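Local coordinates for K Homology domain-containing protein (Aeropyrum pernix, PDB 1TUA), which is of unknown function but carries KH domains and probably binds RNA, at residues Val10-Leu15 and Glu42-Ile47. Sequence-based numbering, arbitrary orientation.
Sequences VKPERL and ENSMVI
Ser-44 grips both polar backbone atoms of Val-10, one with its carbonyl and one with its side chain. Val-10 N donates to Ser-44 O at 3.0 Å in a nearly straight bond (N-H...O 166°). The serine CB points at the loop, and with OG anti to its own backbone N (chi1 -162°) the hydroxyl donates to Val-10 O at 2.7 Å, approaching from above that carbonyl's plane. The side chain thus stands in for a backbone donor just where the loop leaves the strand. The hydroxyl is hemmed in by carbon: Pro-12 CA lies 3.4 Å from Ser-44 OG, CG of the Pro-12 ring rests near the serine OG and CB, and Leu-15 CD2 comes in at 4.1 Å from Ser-44 OG. Two residues beyond Ser-44, Val-46 meets the side chain of Val-10 obliquely, each offering the methyl anti to its carbonyl carbon, Val-10 CG2 to Val-46 CG2 at 3.8 Å. Leu-15 reaches the same Val-46 CG2 with its other methyl, CD1, at 4.2 Å. Ser-44, with positive phi (48°), forms with Met-45 a G1 beta bulge facing Asp-40 at the hairpin turn. Ser-44 and the start of strand 45-50, central in the first of the chain's two three-stranded antiparallel sheets, thus meet the loop leaving edge strand 6-9 and the first residue of helix 15-19; Val-10 also packs on Val-67 of helix 57-72, and Leu-15 touches Val-39 of strand 35-40.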
ATOM      1  N   VAL A  10       5.654  13.652   1.709  1.00 13.70           N
ATOM      2  CA  VAL A  10       6.424  12.603   1.052  1.00 13.74           C
ATOM      3  C   VAL A  10       7.825  12.501   1.653  1.00 14.59           C
ATOM      4  O   VAL A  10       8.444  13.516   1.967  1.00 15.24           O
ATOM      5  CB  VAL A  10       6.530  12.877  -0.476  1.00 13.40           C
ATOM      6  CG1 VAL A  10       7.454  11.868  -1.136  1.00 14.02           C
ATOM      7  CG2 VAL A  10       5.136  12.808  -1.109  1.00 13.80           C
ATOM      8  N   LYS A  11       8.310  11.275   1.841  1.00 14.79           N
ATOM      9  CA  LYS A  11       9.653  11.084   2.377  1.00 14.39           C
ATOM     10  C   LYS A  11      10.583  11.789   1.394  1.00 14.74           C
ATOM     11  O   LYS A  11      10.504  11.564   0.189  1.00 14.24           O
ATOM     12  CB  LYS A  11       9.997   9.594   2.459  1.00 14.47           C
ATOM     13  CG  LYS A  11       9.109   8.796   3.419  1.00 17.37           C
ATOM     14  CD  LYS A  11       9.580   7.335   3.543  1.00 20.10           C
ATOM     15  CE  LYS A  11       8.607   6.463   4.351  1.00 21.55           C
ATOM     16  NZ  LYS A  11       8.510   6.843   5.792  1.00 22.20           N
ATOM     17  N   PRO A  12      11.466  12.666   1.890  1.00 15.63           N
ATOM     18  CA  PRO A  12      12.386  13.388   1.002  1.00 16.78           C
ATOM     19  C   PRO A  12      13.096  12.505  -0.025  1.00 16.92           C
ATOM     20  O   PRO A  12      13.233  12.882  -1.191  1.00 17.71           O
ATOM     21  CB  PRO A  12      13.361  14.047   1.980  1.00 16.98           C
ATOM     22  CG  PRO A  12      12.503  14.306   3.176  1.00 17.88           C
ATOM     23  CD  PRO A  12      11.712  13.016   3.300  1.00 17.24           C
ATOM     24  N   GLU A  13      13.532  11.326   0.412  1.00 16.39           N
ATOM     25  CA  GLU A  13      14.242  10.389  -0.450  1.00 16.78           C
ATOM     26  C   GLU A  13      13.358   9.746  -1.523  1.00 16.44           C
ATOM     27  O   GLU A  13      13.852   9.010  -2.379  1.00 17.33           O
ATOM     28  CB  GLU A  13      14.899   9.288   0.398  1.00 19.90           C
ATOM     29  CG  GLU A  13      13.916   8.415   1.177  1.00 25.46           C
ATOM     30  CD  GLU A  13      13.660   8.896   2.606  1.00 28.83           C
ATOM     31  OE1 GLU A  13      13.539  10.124   2.838  1.00 29.40           O
ATOM     32  OE2 GLU A  13      13.566   8.029   3.505  1.00 31.83           O
ATOM     33  N   ARG A  14      12.057  10.024  -1.488  1.00 13.82           N
ATOM     34  CA  ARG A  14      11.146   9.452  -2.475  1.00 12.85           C
ATOM     35  C   ARG A  14      10.470  10.500  -3.352  1.00 13.23           C
ATOM     36  O   ARG A  14       9.685  10.157  -4.233  1.00 12.79           O
ATOM     37  CB  ARG A  14      10.067   8.611  -1.781  1.00 12.84           C
ATOM     38  CG  ARG A  14      10.592   7.369  -1.100  1.00 11.66           C
ATOM     39  CD  ARG A  14      11.118   6.399  -2.124  1.00 12.74           C
ATOM     40  NE  ARG A  14      10.033   5.742  -2.850  1.00 13.30           N
ATOM     41  CZ  ARG A  14      10.191   5.063  -3.980  1.00 13.38           C
ATOM     42  NH1 ARG A  14      11.394   4.952  -4.528  1.00 14.74           N
ATOM     43  NH2 ARG A  14       9.147   4.482  -4.555  1.00 13.98           N
ATOM     44  N   LEU A  15      10.781  11.776  -3.131  1.00 14.27           N
ATOM     45  CA  LEU A  15      10.149  12.838  -3.913  1.00 13.58           C
ATOM     46  C   LEU A  15      10.422  12.681  -5.405  1.00 12.91           C
ATOM     47  O   LEU A  15       9.564  12.976  -6.239  1.00 11.79           O
ATOM     48  CB  LEU A  15      10.622  14.209  -3.421  1.00 15.78           C
ATOM     49  CG  LEU A  15       9.770  15.394  -3.875  1.00 17.70           C
ATOM     50  CD1 LEU A  15       8.309  15.186  -3.462  1.00 19.26           C
ATOM     51  CD2 LEU A  15      10.319  16.673  -3.263  1.00 19.42           C
ATOM     52  N   GLU A  42      11.022  21.967  -1.287  1.00 33.07           N
ATOM     53  CA  GLU A  42      11.656  22.407  -0.052  1.00 34.60           C
ATOM     54  C   GLU A  42      11.028  21.788   1.194  1.00 33.47           C
ATOM     55  O   GLU A  42      11.726  21.503   2.168  1.00 33.84           O
ATOM     56  CB  GLU A  42      11.614  23.932   0.024  1.00 38.15           C
ATOM     57  CG  GLU A  42      12.560  24.592  -0.971  1.00 44.34           C
ATOM     58  CD  GLU A  42      12.278  26.071  -1.169  1.00 49.13           C
ATOM     59  OE1 GLU A  42      12.156  26.802  -0.159  1.00 51.11           O
ATOM     60  OE2 GLU A  42      12.184  26.501  -2.341  1.00 51.65           O
ATOM     61  N   ASN A  43       9.716  21.569   1.157  1.00 30.89           N
ATOM     62  CA  ASN A  43       9.010  20.980   2.289  1.00 28.45           C
ATOM     63  C   ASN A  43       8.662  19.512   2.034  1.00 25.79           C
ATOM     64  O   ASN A  43       8.091  18.848   2.898  1.00 26.24           O
ATOM     65  CB  ASN A  43       7.733  21.769   2.570  1.00 30.85           C
ATOM     66  CG  ASN A  43       8.000  23.245   2.804  1.00 33.91           C
ATOM     67  OD1 ASN A  43       7.076  24.054   2.890  1.00 35.88           O
ATOM     68  ND2 ASN A  43       9.274  23.602   2.911  1.00 36.90           N
ATOM     69  N   SER A  44       9.020  19.015   0.850  1.00 22.64           N
ATOM     70  CA  SER A  44       8.743  17.632   0.454  1.00 20.84           C
ATOM     71  C   SER A  44       7.279  17.308   0.757  1.00 19.87           C
ATOM     72  O   SER A  44       6.953  16.331   1.441  1.00 18.12           O
ATOM     73  CB  SER A  44       9.670  16.671   1.200  1.00 20.53           C
ATOM     74  OG  SER A  44       9.707  15.414   0.553  1.00 22.13           O
ATOM     75  N   MET A  45       6.407  18.160   0.234  1.00 17.86           N
ATOM     76  CA  MET A  45       4.972  18.048   0.424  1.00 16.68           C
ATOM     77  C   MET A  45       4.327  18.114  -0.956  1.00 16.09           C
ATOM     78  O   MET A  45       4.766  18.864  -1.830  1.00 15.86           O
ATOM     79  CB  MET A  45       4.488  19.215   1.289  1.00 17.04           C
ATOM     80  CG  MET A  45       3.001  19.255   1.572  1.00 18.77           C
ATOM     81  SD  MET A  45       2.474  18.017   2.764  1.00 18.21           S
ATOM     82  CE  MET A  45       2.970  18.808   4.319  1.00 21.32           C
ATOM     83  N   VAL A  46       3.294  17.309  -1.156  1.00 13.77           N
ATOM     84  CA  VAL A  46       2.586  17.286  -2.422  1.00 13.42           C
ATOM     85  C   VAL A  46       1.135  17.687  -2.155  1.00 13.34           C
ATOM     86  O   VAL A  46       0.570  17.334  -1.121  1.00 14.10           O
ATOM     87  CB  VAL A  46       2.666  15.866  -3.041  1.00 15.81           C
ATOM     88  CG1 VAL A  46       1.697  15.728  -4.208  1.00 14.69           C
ATOM     89  CG2 VAL A  46       4.111  15.593  -3.497  1.00 15.36           C
ATOM     90  N   ILE A  47       0.547  18.463  -3.057  1.00 12.08           N
ATOM     91  CA  ILE A  47      -0.843  18.875  -2.898  1.00 12.46           C
ATOM     92  C   ILE A  47      -1.637  18.349  -4.089  1.00 11.66           C
ATOM     93  O   ILE A  47      -1.278  18.593  -5.240  1.00 10.82           O
ATOM     94  CB  ILE A  47      -0.985  20.410  -2.844  1.00 13.81           C
ATOM     95  CG1 ILE A  47      -0.056  20.975  -1.769  1.00 15.51           C
ATOM     96  CG2 ILE A  47      -2.438  20.784  -2.553  1.00 12.61           C
ATOM     97  CD1 ILE A  47      -0.038  22.484  -1.705  1.00 19.30           C
TER